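PDB 1F9V: kinesin-like protein KAR3 from Saccharomyces cerevisiae, which probably works as a microtubule motor, its kinesin motor domain binding and hydrolysing ATP to drive movement, as in other kinesins. Local coordinates for residues 74-79 with 309-314; 111-116 with 238-243; 79-84 with 115-120; 218-223 with 296-301. The protein carries 2 engineered substitutions. One frame throughout, in Å; residues are numbered along the deposited sequence.

Contact 1. Residues 74-79 with 309-314. With ADP (adenosine-5'-diphosphate), chain D.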
loop_
_atom_site.group_PDB
_atom_site.type_symbol
_atom_site.label_atom_id
_atom_site.label_comp_id
_atom_site.label_asym_id
_atom_site.label_seq_id
_atom_site.Cartn_x
_atom_site.Cartn_y
_atom_site.Cartn_z
ATOM N N GLY A 74 1.610 12.186 -4.307
ATOM C CA GLY A 74 2.875 12.905 -4.304
ATOM C C GLY A 74 3.160 13.685 -3.031
ATOM O O GLY A 74 4.297 13.723 -2.549
ATOM N N GLN A 75 2.123 14.309 -2.484
ATOM C CA GLN A 75 2.245 15.111 -1.273
ATOM C C GLN A 75 2.636 14.257 -0.068
ATOM O O GLN A 75 3.262 14.740 0.872
ATOM C CB GLN A 75 0.920 15.840 -1.002
ATOM C CG GLN A 75 0.056 16.004 -2.251
ATOM C CD GLN A 75 -0.973 17.118 -2.130
ATOM O OE1 GLN A 75 -1.097 17.760 -1.087
ATOM N NE2 GLN A 75 -1.721 17.349 -3.207
ATOM N N LEU A 76 2.270 12.983 -0.102
ATOM C CA LEU A 76 2.600 12.085 0.992
ATOM C C LEU A 76 4.052 11.616 0.901
ATOM O O LEU A 76 4.823 11.772 1.847
ATOM C CB LEU A 76 1.672 10.864 0.974
ATOM C CG LEU A 76 2.177 9.626 1.722
ATOM C CD1 LEU A 76 2.188 9.903 3.215
ATOM C CD2 LEU A 76 1.286 8.441 1.408
ATOM N N VAL A 77 4.429 11.055 -0.246
ATOM C CA VAL A 77 5.779 10.531 -0.415
ATOM C C VAL A 77 6.891 11.564 -0.289
ATOM O O VAL A 77 8.011 11.217 0.084
ATOM C CB VAL A 77 5.931 9.767 -1.758
ATOM C CG1 VAL A 77 4.915 8.624 -1.827
ATOM C CG2 VAL A 77 5.755 10.714 -2.927
ATOM N N GLN A 78 6.603 12.829 -0.578
ATOM C CA GLN A 78 7.648 13.840 -0.460
ATOM C C GLN A 78 7.990 14.128 1.001
ATOM O O GLN A 78 9.059 14.653 1.302
ATOM C CB GLN A 78 7.246 15.130 -1.185
ATOM C CG GLN A 78 6.193 15.969 -0.493
ATOM C CD GLN A 78 5.687 17.093 -1.379
ATOM O OE1 GLN A 78 5.428 18.198 -0.908
ATOM N NE2 GLN A 78 5.544 16.815 -2.670
ATOM N N SER A 79 7.094 13.762 1.912
ATOM C CA SER A 79 7.334 13.983 3.331
ATOM C C SER A 79 8.566 13.196 3.796
ATOM O O SER A 79 9.156 13.506 4.830
ATOM C CB SER A 79 6.098 13.583 4.148
ATOM O OG SER A 79 6.008 12.177 4.296
ATOM N N ASP A 309 5.727 9.365 14.016
ATOM C CA ASP A 309 5.005 10.328 13.190
ATOM C C ASP A 309 4.951 9.811 11.758
ATOM O O ASP A 309 4.705 10.571 10.820
ATOM C CB ASP A 309 5.704 11.686 13.227
ATOM C CG ASP A 309 7.211 11.560 13.193
ATOM O OD1 ASP A 309 7.888 12.476 13.708
ATOM O OD2 ASP A 309 7.713 10.545 12.657
ATOM N N SER A 310 5.194 8.514 11.599
ATOM C CA SER A 310 5.163 7.888 10.286
ATOM C C SER A 310 3.780 8.125 9.673
ATOM O O SER A 310 2.784 8.258 10.393
ATOM C CB SER A 310 5.429 6.383 10.414
ATOM O OG SER A 310 6.758 6.133 10.844
ATOM N N LYS A 311 3.727 8.182 8.347
ATOM C CA LYS A 311 2.466 8.404 7.641
ATOM C C LYS A 311 2.115 7.166 6.839
ATOM O O LYS A 311 2.931 6.661 6.075
ATOM C CB LYS A 311 2.589 9.610 6.716
ATOM C CG LYS A 311 2.964 10.878 7.449
ATOM C CD LYS A 311 3.179 12.027 6.483
ATOM C CE LYS A 311 3.482 13.309 7.227
ATOM N NZ LYS A 311 2.613 14.420 6.742
ATOM N N THR A 312 0.893 6.680 7.019
ATOM C CA THR A 312 0.454 5.484 6.324
ATOM C C THR A 312 -0.769 5.730 5.457
ATOM O O THR A 312 -1.687 6.440 5.857
ATOM C CB THR A 312 0.128 4.371 7.335
ATOM O OG1 THR A 312 1.340 3.963 7.980
ATOM C CG2 THR A 312 -0.510 3.171 6.639
ATOM N N LEU A 313 -0.758 5.135 4.270
ATOM C CA LEU A 313 -1.872 5.248 3.342
ATOM C C LEU A 313 -2.305 3.848 2.927
ATOM O O LEU A 313 -1.504 3.071 2.407
ATOM C CB LEU A 313 -1.467 6.042 2.093
ATOM C CG LEU A 313 -2.429 5.935 0.900
ATOM C CD1 LEU A 313 -3.794 6.504 1.283
ATOM C CD2 LEU A 313 -1.849 6.685 -0.297
ATOM N N MET A 314 -3.566 3.520 3.189
ATOM C CA MET A 314 -4.112 2.228 2.789
ATOM C C MET A 314 -4.831 2.524 1.476
ATOM O O MET A 314 -5.676 3.414 1.412
ATOM C CB MET A 314 -5.101 1.695 3.832
ATOM C CG MET A 314 -4.563 1.688 5.268
ATOM S SD MET A 314 -3.118 0.607 5.495
ATOM C CE MET A 314 -3.804 -1.020 4.935
HETATM P PB ADP D . -3.843 17.991 5.374
HETATM O O1B ADP D . -4.524 18.359 6.653
HETATM O O2B ADP D . -3.962 16.392 5.085
HETATM O O3B ADP D . -4.387 18.782 4.229
HETATM P PA ADP D . -1.069 17.304 5.867
HETATM O O1A ADP D . -0.035 18.117 6.534
HETATM O O2A ADP D . -1.563 16.218 6.735
HETATM O O3A ADP D . -2.302 18.232 5.506
HETATM O "O5'" ADP D . -0.577 16.775 4.428
HETATM C "C5'" ADP D . -1.190 17.298 3.246
HETATM C "C4'" ADP D . -1.214 16.290 2.097
HETATM O "O4'" ADP D . -0.197 15.260 2.190
HETATM C "C3'" ADP D . -2.548 15.588 1.965
HETATM O "O3'" ADP D . -3.496 16.312 1.164
HETATM C "C2'" ADP D . -2.204 14.236 1.394
HETATM O "O2'" ADP D . -2.246 14.218 -0.043
HETATM C "C1'" ADP D . -0.824 13.960 1.986
HETATM N N9 ADP D . -0.894 13.086 3.231
HETATM C C8 ADP D . -0.616 13.447 4.498
HETATM N N7 ADP D . -0.777 12.385 5.309
HETATM C C5 ADP D . -1.146 11.352 4.581
HETATM C C6 ADP D . -1.454 9.995 4.817
HETATM N N6 ADP D . -1.397 9.482 6.061
HETATM N N1 ADP D . -1.820 9.181 3.770
HETATM C C2 ADP D . -1.891 9.639 2.501
HETATM N N3 ADP D . -1.593 10.931 2.261
HETATM C C4 ADP D . -1.226 11.803 3.242
HETATM O O HOH W 1 2.451 14.565 3.689
#
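Leu76, on helix 66-77, and Lys311, the first residue of strand 311-318, lie alongside each other with their side chains running opposite ways, CD1 of Leu76 and CB of Lys311 being 3.5 Å apart. With its CG anti to the backbone N (chi1 159°), Leu76 sends its two methyls along the strand: CD1 goes to Lys311, while CD2 reaches CB of Leu313 at 3.7 Å. The same leucine lies over one face of the adenine of ADP, its CB 3.5 Å from the base N3, whereas Leu313 CB comes beside the base N1 at 3.6 Å. The exocyclic N6 donates to the carbonyl O of Thr312 (3.1 Å, N-H...O angle 158°), which helps set how the base is turned. Beyond Leu76, the aliphatic part of Lys311 runs past Ser79, whose OG approaches CD of Lys311 at 3.6 Å but donates to Leu76 O. The bent end of Lys311 also has a cation-pi partner in Tyr84. With an alanine at Leu76, the cover its methyls give the adenine is likely to be lost and a gap to open toward Lys311 and Leu313. One water accepts from Lys311 NZ and donates to Gln75 O and to ADP O4' (3.1 Å). The chemistry is therefore an apolar cover from Leu76 on one face and Leu313 beside the N1/C2 edge, plus a few directional bonds, in a nucleotide pocket distinct from the one lined by Gln93 to Phe100.

Contact 2. Residues 111-116 with 238-243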
loop_
_atom_site.group_PDB
_atom_site.type_symbol
_atom_site.label_atom_id
_atom_site.label_comp_id
_atom_site.label_asym_id
_atom_site.label_seq_id
_atom_site.Cartn_x
_atom_site.Cartn_y
_atom_site.Cartn_z
ATOM N N PRO A 111 7.152 3.935 -9.653
ATOM C CA PRO A 111 7.957 4.769 -10.561
ATOM C C PRO A 111 7.677 6.263 -10.380
ATOM O O PRO A 111 8.590 7.084 -10.454
ATOM C CB PRO A 111 7.577 4.278 -11.959
ATOM C CG PRO A 111 6.364 3.454 -11.787
ATOM C CD PRO A 111 6.318 2.965 -10.376
ATOM N N SER A 112 6.418 6.616 -10.126
ATOM C CA SER A 112 6.041 8.015 -9.918
ATOM C C SER A 112 6.711 8.596 -8.673
ATOM O O SER A 112 7.145 9.749 -8.660
ATOM C CB SER A 112 4.517 8.147 -9.760
ATOM O OG SER A 112 3.845 7.932 -10.988
ATOM N N THR A 113 6.764 7.789 -7.615
ATOM C CA THR A 113 7.365 8.205 -6.354
ATOM C C THR A 113 8.845 8.516 -6.551
ATOM O O THR A 113 9.342 9.532 -6.077
ATOM C CB THR A 113 7.194 7.098 -5.276
ATOM O OG1 THR A 113 5.815 7.037 -4.877
ATOM C CG2 THR A 113 8.052 7.390 -4.051
ATOM N N ILE A 114 9.536 7.642 -7.270
ATOM C CA ILE A 114 10.954 7.835 -7.523
ATOM C C ILE A 114 11.210 9.099 -8.345
ATOM O O ILE A 114 12.099 9.884 -8.023
ATOM C CB ILE A 114 11.544 6.598 -8.216
ATOM C CG1 ILE A 114 11.651 5.468 -7.184
ATOM C CG2 ILE A 114 12.917 6.914 -8.803
ATOM C CD1 ILE A 114 11.900 4.113 -7.760
ATOM N N SER A 115 10.421 9.310 -9.393
ATOM C CA SER A 115 10.580 10.504 -10.226
ATOM C C SER A 115 10.296 11.775 -9.430
ATOM O O SER A 115 10.991 12.781 -9.578
ATOM C CB SER A 115 9.631 10.449 -11.423
ATOM O OG SER A 115 9.933 9.347 -12.250
ATOM N N HIS A 116 9.264 11.726 -8.593
ATOM C CA HIS A 116 8.884 12.870 -7.779
ATOM C C HIS A 116 9.971 13.205 -6.762
ATOM O O HIS A 116 10.289 14.373 -6.540
ATOM C CB HIS A 116 7.565 12.574 -7.055
ATOM C CG HIS A 116 6.970 13.759 -6.359
ATOM N ND1 HIS A 116 6.756 14.967 -6.991
ATOM C CD2 HIS A 116 6.528 13.916 -5.090
ATOM C CE1 HIS A 116 6.206 15.814 -6.140
ATOM N NE2 HIS A 116 6.057 15.201 -4.978
ATOM N N GLY A 238 14.654 9.104 5.978
ATOM C CA GLY A 238 13.274 8.662 5.896
ATOM C C GLY A 238 13.169 7.439 5.017
ATOM O O GLY A 238 13.914 7.301 4.049
ATOM N N THR A 239 12.246 6.545 5.350
ATOM C CA THR A 239 12.071 5.330 4.570
ATOM C C THR A 239 10.643 5.206 4.031
ATOM O O THR A 239 9.677 5.481 4.740
ATOM C CB THR A 239 12.404 4.083 5.425
ATOM O OG1 THR A 239 13.787 4.130 5.808
ATOM C CG2 THR A 239 12.150 2.810 4.651
ATOM N N LEU A 240 10.536 4.818 2.765
ATOM C CA LEU A 240 9.243 4.613 2.126
ATOM C C LEU A 240 9.095 3.133 1.851
ATOM O O LEU A 240 10.003 2.498 1.311
ATOM C CB LEU A 240 9.155 5.377 0.806
ATOM C CG LEU A 240 9.288 6.890 0.935
ATOM C CD1 LEU A 240 10.675 7.297 0.446
ATOM C CD2 LEU A 240 8.179 7.588 0.144
ATOM N N ASN A 241 7.949 2.583 2.236
ATOM C CA ASN A 241 7.669 1.175 2.016
ATOM C C ASN A 241 6.413 1.115 1.163
ATOM O O ASN A 241 5.317 1.407 1.640
ATOM C CB ASN A 241 7.460 0.472 3.359
ATOM C CG ASN A 241 8.590 0.748 4.329
ATOM O OD1 ASN A 241 9.609 0.056 4.314
ATOM N ND2 ASN A 241 8.426 1.771 5.161
ATOM N N LEU A 242 6.601 0.764 -0.104
ATOM C CA LEU A 242 5.511 0.683 -1.081
ATOM C C LEU A 242 5.151 -0.788 -1.269
ATOM O O LEU A 242 5.880 -1.551 -1.902
ATOM C CB LEU A 242 5.966 1.349 -2.388
ATOM C CG LEU A 242 6.654 2.705 -2.145
ATOM C CD1 LEU A 242 7.063 3.336 -3.464
ATOM C CD2 LEU A 242 5.717 3.633 -1.380
ATOM N N VAL A 243 3.996 -1.166 -0.726
ATOM C CA VAL A 243 3.544 -2.551 -0.716
ATOM C C VAL A 243 2.378 -2.933 -1.614
ATOM O O VAL A 243 1.336 -2.280 -1.614
ATOM C CB VAL A 243 3.165 -2.969 0.737
ATOM C CG1 VAL A 243 2.933 -4.478 0.827
ATOM C CG2 VAL A 243 4.255 -2.525 1.709
#
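Thr113 of helix 109-124 and Leu242 of strand 235-244 reach toward each other tip to tip, with OG1 of Thr113 4.2 Å from CD1 of Leu242. The second touch is also at 4.2 Å, between Thr113 CG2 and Leu240 CD2, so one threonine spans two inward-pointing leucines spaced two residues apart on the strand. Its torsion explains the division: OG1 lies beside the backbone N and anti to the carbonyl carbon (chi1 -71°), where it bonds the carbonyl O of Ile109 one helical turn earlier, and CG2 is left anti to the N. The hydroxyl thus meets Leu242 with its polar need already met inside the helix. This is the close part, yet it is modest: only 104 Å² is buried in all, and the nearest CA atoms, those of Thr113 and Leu242, stand 9.4 Å apart. Ser112 and Ser115 mark the looser, partly solvent-exposed side of the helix. Tighter packing comes from a third element, since Val77 CG1 comes nearer to Thr113 OG1 than either leucine does. Helix 66-77, through Phe70 and Val77, therefore packs against Thr113, and Val77 also touches Leu240. Across the sheet, Leu240 is flanked by Val86 of strand 86-91 and Ile223 of strand 218-228, while Leu242 rests on Ile88.

Contact 3. Residues 79-84 with 115-120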
loop_
_atom_site.group_PDB
_atom_site.type_symbol
_atom_site.label_atom_id
_atom_site.label_comp_id
_atom_site.label_asym_id
_atom_site.label_seq_id
_atom_site.Cartn_x
_atom_site.Cartn_y
_atom_site.Cartn_z
ATOM N N SER A 79 7.094 13.762 1.912
ATOM C CA SER A 79 7.334 13.983 3.331
ATOM C C SER A 79 8.566 13.196 3.796
ATOM O O SER A 79 9.156 13.506 4.830
ATOM C CB SER A 79 6.098 13.583 4.148
ATOM O OG SER A 79 6.008 12.177 4.296
ATOM N N SER A 80 8.961 12.187 3.025
ATOM C CA SER A 80 10.130 11.380 3.367
ATOM C C SER A 80 11.413 12.204 3.293
ATOM O O SER A 80 12.432 11.832 3.880
ATOM C CB SER A 80 10.244 10.184 2.429
ATOM O OG SER A 80 9.749 9.013 3.052
ATOM N N LEU A 81 11.365 13.319 2.567
ATOM C CA LEU A 81 12.531 14.191 2.443
ATOM C C LEU A 81 12.706 14.980 3.735
ATOM O O LEU A 81 13.782 15.517 4.008
ATOM C CB LEU A 81 12.365 15.135 1.252
ATOM C CG LEU A 81 12.420 14.407 -0.096
ATOM C CD1 LEU A 81 11.677 15.212 -1.147
ATOM C CD2 LEU A 81 13.865 14.189 -0.506
ATOM N N ASP A 82 11.642 15.037 4.532
ATOM C CA ASP A 82 11.666 15.730 5.817
ATOM C C ASP A 82 11.988 14.749 6.946
ATOM O O ASP A 82 11.976 15.125 8.115
ATOM C CB ASP A 82 10.311 16.386 6.106
ATOM C CG ASP A 82 9.926 17.414 5.067
ATOM O OD1 ASP A 82 10.840 18.025 4.473
ATOM O OD2 ASP A 82 8.711 17.610 4.843
ATOM N N GLY A 83 12.255 13.495 6.596
ATOM C CA GLY A 83 12.579 12.501 7.603
ATOM C C GLY A 83 11.426 11.624 8.058
ATOM O O GLY A 83 11.581 10.820 8.977
ATOM N N TYR A 84 10.263 11.775 7.434
ATOM C CA TYR A 84 9.110 10.960 7.804
ATOM C C TYR A 84 9.204 9.607 7.125
ATOM O O TYR A 84 9.707 9.498 6.008
ATOM C CB TYR A 84 7.803 11.611 7.342
ATOM C CG TYR A 84 7.344 12.770 8.178
ATOM C CD1 TYR A 84 7.628 14.084 7.793
ATOM C CD2 TYR A 84 6.613 12.565 9.347
ATOM C CE1 TYR A 84 7.193 15.162 8.552
ATOM C CE2 TYR A 84 6.172 13.635 10.112
ATOM C CZ TYR A 84 6.467 14.930 9.710
ATOM O OH TYR A 84 6.034 15.992 10.462
ATOM N N SER A 115 10.421 9.310 -9.393
ATOM C CA SER A 115 10.580 10.504 -10.226
ATOM C C SER A 115 10.296 11.775 -9.430
ATOM O O SER A 115 10.991 12.781 -9.578
ATOM C CB SER A 115 9.631 10.449 -11.423
ATOM O OG SER A 115 9.933 9.347 -12.250
ATOM N N HIS A 116 9.264 11.726 -8.593
ATOM C CA HIS A 116 8.884 12.870 -7.779
ATOM C C HIS A 116 9.971 13.205 -6.762
ATOM O O HIS A 116 10.289 14.373 -6.540
ATOM C CB HIS A 116 7.565 12.574 -7.055
ATOM C CG HIS A 116 6.970 13.759 -6.359
ATOM N ND1 HIS A 116 6.756 14.967 -6.991
ATOM C CD2 HIS A 116 6.528 13.916 -5.090
ATOM C CE1 HIS A 116 6.206 15.814 -6.140
ATOM N NE2 HIS A 116 6.057 15.201 -4.978
ATOM N N ILE A 117 10.537 12.178 -6.141
ATOM C CA ILE A 117 11.584 12.382 -5.142
ATOM C C ILE A 117 12.837 13.015 -5.752
ATOM O O ILE A 117 13.433 13.917 -5.162
ATOM C CB ILE A 117 11.961 11.049 -4.451
ATOM C CG1 ILE A 117 10.889 10.681 -3.419
ATOM C CG2 ILE A 117 13.316 11.174 -3.762
ATOM C CD1 ILE A 117 10.958 9.236 -2.937
ATOM N N PHE A 118 13.234 12.551 -6.930
ATOM C CA PHE A 118 14.414 13.106 -7.574
ATOM C C PHE A 118 14.174 14.541 -8.038
ATOM O O PHE A 118 15.096 15.354 -8.052
ATOM C CB PHE A 118 14.852 12.207 -8.731
ATOM C CG PHE A 118 15.813 11.130 -8.310
ATOM C CD1 PHE A 118 17.104 11.456 -7.900
ATOM C CD2 PHE A 118 15.423 9.797 -8.285
ATOM C CE1 PHE A 118 17.989 10.469 -7.469
ATOM C CE2 PHE A 118 16.300 8.803 -7.855
ATOM C CZ PHE A 118 17.587 9.145 -7.446
ATOM N N ASN A 119 12.934 14.865 -8.404
ATOM C CA ASN A 119 12.628 16.232 -8.823
ATOM C C ASN A 119 12.823 17.123 -7.605
ATOM O O ASN A 119 13.345 18.232 -7.702
ATOM C CB ASN A 119 11.180 16.357 -9.309
ATOM C CG ASN A 119 10.963 15.730 -10.673
ATOM O OD1 ASN A 119 11.913 15.494 -11.424
ATOM N ND2 ASN A 119 9.701 15.453 -11.001
ATOM N N TRP A 120 12.403 16.618 -6.451
ATOM C CA TRP A 120 12.530 17.355 -5.202
ATOM C C TRP A 120 13.985 17.436 -4.757
ATOM O O TRP A 120 14.427 18.460 -4.238
ATOM C CB TRP A 120 11.703 16.676 -4.113
ATOM C CG TRP A 120 10.368 17.298 -3.937
ATOM C CD1 TRP A 120 9.158 16.752 -4.260
ATOM C CD2 TRP A 120 10.094 18.595 -3.400
ATOM N NE1 TRP A 120 8.148 17.630 -3.957
ATOM C CE2 TRP A 120 8.691 18.769 -3.427
ATOM C CE3 TRP A 120 10.896 19.628 -2.896
ATOM C CZ2 TRP A 120 8.071 19.939 -2.971
ATOM C CZ3 TRP A 120 10.279 20.792 -2.442
ATOM C CH2 TRP A 120 8.878 20.935 -2.483
#
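Leu81 meets Trp120 through a first torsion that places its CG anti to the carbonyl carbon (chi1 -69°) and a second, chi2 155°, that carries CD1 to the helix. Trp120 has its own chi1 at -97°, well off the staggered value, and its CB points at the leucine before the indole swings away. The two side chains meet at a slant, with Leu81 CD1 3.3 Å from Trp120 CB and 3.7 Å from Trp120 CG, a short, tight contact at the root of the indole. The other methyl, CD2 of Leu81, touches CG2 of Ile117 more loosely, at 4.5 Å, and the nearest CA atoms are those of Leu81 and Ile117. One leucine from the 3-10 turn 79-82 thus sits across two side chains three residues apart on helix 109-124. On that helix the Trp120 edge meets a face of His116, Trp120 CD1 standing 3.5 Å above the imidazole plane, an edge-to-face pair that helps set the indole. The turn itself is braced by Ser80 OG donating to Tyr84 O at 3.0 Å, the donor tilted out of the carbonyl plane. Leu225 of strand 218-228 covers Leu81 and Ile117 as well. Between 79-84 and 115-120 the join is accordingly apolar, relying on shape; a polar tie to helix 109-124 comes just before the turn, where Gln78 NE2 bonds His116 NE2, and Leu81 O bonds Tyr131 OH.

Contact 4. Residues 218-223 with 296-301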
loop_
_atom_site.group_PDB
_atom_site.type_symbol
_atom_site.label_atom_id
_atom_site.label_comp_id
_atom_site.label_asym_id
_atom_site.label_seq_id
_atom_site.Cartn_x
_atom_site.Cartn_y
_atom_site.Cartn_z
ATOM N N HIS A 218 3.257 -10.764 -0.515
ATOM C CA HIS A 218 3.318 -9.325 -0.337
ATOM C C HIS A 218 4.636 -8.888 -0.960
ATOM O O HIS A 218 5.691 -9.412 -0.609
ATOM C CB HIS A 218 3.350 -8.944 1.141
ATOM C CG HIS A 218 2.232 -9.519 1.948
ATOM N ND1 HIS A 218 0.929 -9.564 1.498
ATOM C CD2 HIS A 218 2.218 -10.039 3.198
ATOM C CE1 HIS A 218 0.162 -10.087 2.438
ATOM N NE2 HIS A 218 0.920 -10.384 3.479
ATOM N N SER A 219 4.584 -7.946 -1.894
ATOM C CA SER A 219 5.797 -7.446 -2.522
ATOM C C SER A 219 6.049 -6.073 -1.911
ATOM O O SER A 219 5.152 -5.228 -1.860
ATOM C CB SER A 219 5.609 -7.366 -4.038
ATOM O OG SER A 219 5.325 -8.655 -4.555
ATOM N N ILE A 220 7.269 -5.852 -1.437
ATOM C CA ILE A 220 7.599 -4.597 -0.774
ATOM C C ILE A 220 8.800 -3.876 -1.375
ATOM O O ILE A 220 9.907 -4.409 -1.389
ATOM C CB ILE A 220 7.867 -4.854 0.738
ATOM C CG1 ILE A 220 6.704 -5.652 1.335
ATOM C CG2 ILE A 220 8.038 -3.540 1.481
ATOM C CD1 ILE A 220 7.125 -6.858 2.131
ATOM N N PHE A 221 8.567 -2.668 -1.880
ATOM C CA PHE A 221 9.631 -1.851 -2.460
ATOM C C PHE A 221 10.023 -0.842 -1.378
ATOM O O PHE A 221 9.242 0.035 -1.004
ATOM C CB PHE A 221 9.122 -1.139 -3.721
ATOM C CG PHE A 221 10.214 -0.642 -4.626
ATOM C CD1 PHE A 221 10.821 0.585 -4.391
ATOM C CD2 PHE A 221 10.636 -1.401 -5.715
ATOM C CE1 PHE A 221 11.837 1.052 -5.228
ATOM C CE2 PHE A 221 11.653 -0.942 -6.558
ATOM C CZ PHE A 221 12.253 0.289 -6.308
ATOM N N ILE A 222 11.243 -0.980 -0.867
ATOM C CA ILE A 222 11.725 -0.107 0.195
ATOM C C ILE A 222 12.717 0.910 -0.334
ATOM O O ILE A 222 13.678 0.555 -1.014
ATOM C CB ILE A 222 12.388 -0.938 1.328
ATOM C CG1 ILE A 222 11.408 -2.008 1.824
ATOM C CG2 ILE A 222 12.804 -0.027 2.468
ATOM C CD1 ILE A 222 12.009 -3.026 2.788
ATOM N N ILE A 223 12.471 2.174 -0.013
ATOM C CA ILE A 223 13.317 3.278 -0.446
ATOM C C ILE A 223 13.815 4.060 0.765
ATOM O O ILE A 223 13.030 4.430 1.639
ATOM C CB ILE A 223 12.530 4.263 -1.342
ATOM C CG1 ILE A 223 12.092 3.563 -2.633
ATOM C CG2 ILE A 223 13.378 5.498 -1.630
ATOM C CD1 ILE A 223 10.870 4.188 -3.287
ATOM N N SER A 296 2.891 -10.958 12.684
ATOM C CA SER A 296 3.071 -11.237 11.266
ATOM C C SER A 296 4.412 -10.673 10.806
ATOM O O SER A 296 4.930 -9.713 11.380
ATOM C CB SER A 296 1.919 -10.657 10.430
ATOM O OG SER A 296 2.121 -9.290 10.133
ATOM N N LYS A 297 4.973 -11.286 9.776
ATOM C CA LYS A 297 6.264 -10.860 9.260
ATOM C C LYS A 297 6.206 -9.435 8.716
ATOM O O LYS A 297 7.087 -8.627 8.992
ATOM C CB LYS A 297 6.730 -11.824 8.164
ATOM C CG LYS A 297 8.152 -11.600 7.699
ATOM C CD LYS A 297 9.144 -11.839 8.828
ATOM C CE LYS A 297 9.770 -13.207 8.711
ATOM N NZ LYS A 297 10.948 -13.353 9.608
ATOM N N LEU A 298 5.160 -9.119 7.960
ATOM C CA LEU A 298 5.026 -7.787 7.379
ATOM C C LEU A 298 4.932 -6.663 8.401
ATOM O O LEU A 298 5.625 -5.659 8.273
ATOM C CB LEU A 298 3.797 -7.724 6.467
ATOM C CG LEU A 298 3.563 -6.372 5.776
ATOM C CD1 LEU A 298 4.634 -6.124 4.720
ATOM C CD2 LEU A 298 2.171 -6.368 5.143
ATOM N N THR A 299 4.071 -6.818 9.404
ATOM C CA THR A 299 3.918 -5.774 10.408
ATOM C C THR A 299 5.156 -5.672 11.296
ATOM O O THR A 299 5.520 -4.584 11.739
ATOM C CB THR A 299 2.652 -5.989 11.295
ATOM O OG1 THR A 299 2.666 -7.304 11.870
ATOM C CG2 THR A 299 1.381 -5.822 10.457
ATOM N N TYR A 300 5.803 -6.807 11.551
ATOM C CA TYR A 300 7.004 -6.797 12.379
ATOM C C TYR A 300 8.121 -6.069 11.637
ATOM O O TYR A 300 8.816 -5.225 12.201
ATOM C CB TYR A 300 7.426 -8.226 12.702
ATOM C CG TYR A 300 8.626 -8.288 13.609
ATOM C CD1 TYR A 300 8.645 -7.605 14.824
ATOM C CD2 TYR A 300 9.759 -9.005 13.237
ATOM C CE1 TYR A 300 9.783 -7.630 15.650
ATOM C CE2 TYR A 300 10.892 -9.037 14.047
ATOM C CZ TYR A 300 10.896 -8.350 15.246
ATOM O OH TYR A 300 12.033 -8.358 16.021
ATOM N N LEU A 301 8.279 -6.386 10.359
ATOM C CA LEU A 301 9.305 -5.754 9.545
ATOM C C LEU A 301 9.117 -4.243 9.468
ATOM O O LEU A 301 10.082 -3.481 9.544
ATOM C CB LEU A 301 9.276 -6.326 8.126
ATOM C CG LEU A 301 10.114 -5.577 7.079
ATOM C CD1 LEU A 301 11.589 -5.807 7.358
ATOM C CD2 LEU A 301 9.772 -6.059 5.676
#
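Leu298 carries the contact, splitting its two methyls between two alternate residues of strand 218-228 whose side chains point toward the helix. Its CD1 lies 3.7 Å from Ile220 CD1, the closest approach here, and its CD2 lies over one face of the His218 imidazole, 4.2 Å from His218 CD2. Both pairs of side chains cross obliquely. Putting CG anti to the backbone N (chi1 -179°) is what aims the leucine fork at the strand. One turn on, Leu301 CD2 comes up to Ile220 CD1 at 4.5 Å, so the isoleucine tip touches Leu298 and, more loosely, Leu301. These touches account for most of the 185 Å² buried. In the next shell, both ring nitrogens of His218 are engaged: ND1 pairs with the backbone N of Ala246 and NE2 with Ser270 OG. Two bonds at different corners of the imidazole hold its plane and leave a fixed surface for Leu298, which also touches Leu245. On the helix side, Ser296 occupies the N-cap position, and its carbonyl O receives Tyr300 N at 3.0 Å. The helix and strand segments run nearly parallel, 19° between their directions, with axes 11.2 Å apart, so the helix lies along the sheet. Strand 218-228 is itself held between strands 130-141 and 235-244. His218 belongs to the SSRSH signature of the first kinesin switch, whose arginine is replaced by an engineered alanine here, and Leu245 and Ala246 belong to the DLAGSE signature of the second. The arrangement is that of the kinesin P-loop NTPase core, where a helix packs on the sheet next to the two switches.

In the fold
Contacts 1, 2 and 4 all reach the central mixed sheet, whereas contact 3 joins the turn after helix 66-77 to helix 109-124. Contacts 1, 2 and 3 cluster, with centres 8 to 10 Å apart; contact 1 shares Ser79 with contact 3, and contacts 2 and 3 both use helix 109-124. Contact 4 is farther off, its centre about 14 Å from that of contact 2, but joined to it by backbone bonds of the adjacent antiparallel strands 218-228 and 235-244. Along the chain, contact 1 spans the other three, and contacts 2 and 4 interleave. Helices 66-77 and 109-124 are thus set against the sheet beside the ADP of contact 1, while helix 297-306 covers the sheet at contact 4.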